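Local coordinates for gamma-glutamyltransferase 1 Threonine peptidase. MEROPS family T03 (Pseudomonas nitroreducens, PDB 7D9E), which catalyses transfer of the gamma-glutamyl group from donors such as glutathione to amino acids or water, as one subunit of an N-terminal nucleophile threonine peptidase, at the interface of chains A and B. Sequence-based numbering; all coordinates share one arbitrary frame. Chains: chain A, Gamma-glutamyltransferase 1 Threonine peptidase. MEROPS family T03; chain B, Gamma-glutamyltransferase 1 Threonine peptidase. MEROPS family T03.

The interface of chains A and B. Residues chain A 103, 106-107, 113, 118; chain B 41-42, 46-47, 64.
Gamma-glutamyltranspeptidase is an N-terminal nucleophile hydrolase cut by self-processing into two chains, and here loop residues of the larger chain A pack against the 3-10 helix 40-43 of the smaller chain B and the loops carrying B:Ser46 and B:Ile64. A direct hydrogen bond runs tip to tip: the hydroxyl OG of A:Ser118 donates to the carboxylate OD1 of B:Asp42 at 2.6 Å. OD1 receives it on its anti lone pair, pointing away from OD2. A short serine reaches the acid with little bulk, its OG lying between backbone N and carbonyl carbon (chi1 63°), while CG of B:Asp42 is anti to its own backbone N (chi1 -171°), which carries the carboxylate towards chain A.

Next to this pair lies A:Tyr106, which offers its CD2/CE2 side to B:Ile64 and its CZ/OH end to B:Met41. Its ring carbon CD2 meets the terminal methyl CD1 of B:Ile64 at 3.6 Å, the two side chains crossing at about a right angle. CB of B:Met41 lies 3.9 Å from CZ of A:Tyr106, and the flexible thioether chain, bent at chi2 and chi3, curls so that its methyl CE also approaches OH, at 3.6 Å. Within chain A, CB of A:Ser118 sits over the centre of one ring face, so the serine that bonds the acid also supports the tyrosine.

Farther along, branched aliphatic side chains suit the apolar side of B:Ser46. CG2 of A:Val113, anti to its carbonyl carbon, touches CB of B:Ser46 at 3.9 Å, and CD2 of A:Leu107 lies 3.7 Å from the carbonyl O of the same serine.

Water extends the polar contacts. Water 3 joins OG of A:Ser118, at 2.7 Å, to OG of B:Ser46, so small hydroxyls suit both sides. Backbone groups share water 1: it lies 3.0 Å from the carbonyl O of B:Ser46 and also contacts A:Tyr106 N and A:Lys103 O. That lysine carbonyl reaches water 2 as well, to which B:Ile64 N is aligned almost straight (171° at H).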
# COMPACT_ATOMS: atom_id res chain seq x y z
N LYS A 103 7.93 22.96 -5.55
CA LYS A 103 7.49 22.89 -4.15
C LYS A 103 6.10 23.46 -3.92
O LYS A 103 5.31 22.86 -3.18
CB LYS A 103 8.52 23.62 -3.28
CG LYS A 103 8.23 23.65 -1.79
CD LYS A 103 9.39 24.32 -1.02
N TYR A 106 0.91 23.38 -5.83
CA TYR A 106 -0.49 23.21 -5.47
C TYR A 106 -1.04 24.38 -4.66
O TYR A 106 -2.16 24.29 -4.14
CB TYR A 106 -0.69 21.88 -4.74
CG TYR A 106 -0.34 20.69 -5.60
CD1 TYR A 106 -0.98 20.45 -6.80
CD2 TYR A 106 0.66 19.81 -5.21
CE1 TYR A 106 -0.67 19.36 -7.58
CE2 TYR A 106 1.00 18.73 -5.99
CZ TYR A 106 0.35 18.52 -7.18
OH TYR A 106 0.69 17.43 -7.95
N LEU A 107 -0.30 25.48 -4.56
CA LEU A 107 -0.72 26.62 -3.76
C LEU A 107 -1.24 27.75 -4.65
O LEU A 107 -0.75 27.97 -5.76
CB LEU A 107 0.44 27.13 -2.91
CG LEU A 107 1.09 26.08 -2.02
CD1 LEU A 107 2.08 26.76 -1.09
CD2 LEU A 107 0.05 25.30 -1.20
N VAL A 113 -3.53 25.58 -0.05
CA VAL A 113 -3.63 24.44 -0.95
C VAL A 113 -4.89 24.58 -1.79
O VAL A 113 -5.98 24.86 -1.27
CB VAL A 113 -3.62 23.12 -0.16
CG1 VAL A 113 -3.89 21.96 -1.09
CG2 VAL A 113 -2.29 22.94 0.55
N SER A 118 -4.12 18.37 -6.20
CA SER A 118 -3.21 17.24 -6.07
C SER A 118 -3.94 15.91 -6.07
O SER A 118 -3.30 14.87 -5.90
CB SER A 118 -2.40 17.41 -4.78
OG SER A 118 -3.24 17.37 -3.64
N MET B 41 0.74 12.41 -6.24
CA MET B 41 1.38 13.65 -5.82
C MET B 41 0.84 14.14 -4.48
O MET B 41 1.53 14.87 -3.75
CB MET B 41 1.24 14.76 -6.92
CG MET B 41 2.00 14.31 -8.20
SD MET B 41 3.86 14.38 -7.96
CE MET B 41 4.01 16.17 -7.74
N ASP B 42 -0.38 13.74 -4.11
CA ASP B 42 -0.95 14.20 -2.85
C ASP B 42 -0.24 13.60 -1.64
O ASP B 42 -0.46 14.06 -0.51
CB ASP B 42 -2.44 13.89 -2.77
CG ASP B 42 -3.10 14.54 -1.57
OD1 ASP B 42 -3.14 15.79 -1.54
OD2 ASP B 42 -3.59 13.83 -0.66
N SER B 46 2.24 19.31 0.65
CA SER B 46 1.99 20.43 -0.25
C SER B 46 2.33 21.76 0.39
O SER B 46 2.56 22.75 -0.31
CB SER B 46 0.51 20.47 -0.64
OG SER B 46 0.11 19.30 -1.34
N LYS B 47 2.33 21.82 1.72
CA LYS B 47 2.53 23.00 2.53
C LYS B 47 2.87 22.47 3.92
O LYS B 47 2.15 21.61 4.44
CB LYS B 47 1.26 23.85 2.57
CG LYS B 47 1.49 25.24 3.14
CD LYS B 47 0.17 25.99 3.28
N ILE B 64 7.71 18.54 -2.13
CA ILE B 64 7.79 18.23 -3.56
C ILE B 64 9.15 18.65 -4.10
O ILE B 64 9.60 19.79 -3.91
CB ILE B 64 6.65 18.93 -4.32
CG1 ILE B 64 5.29 18.53 -3.75
CG2 ILE B 64 6.75 18.65 -5.82
CD1 ILE B 64 4.12 19.40 -4.24
O HOH W 1 2.47 22.68 -3.31
O HOH W 2 6.03 20.79 -1.31
O HOH W 3 -2.22 19.45 -2.17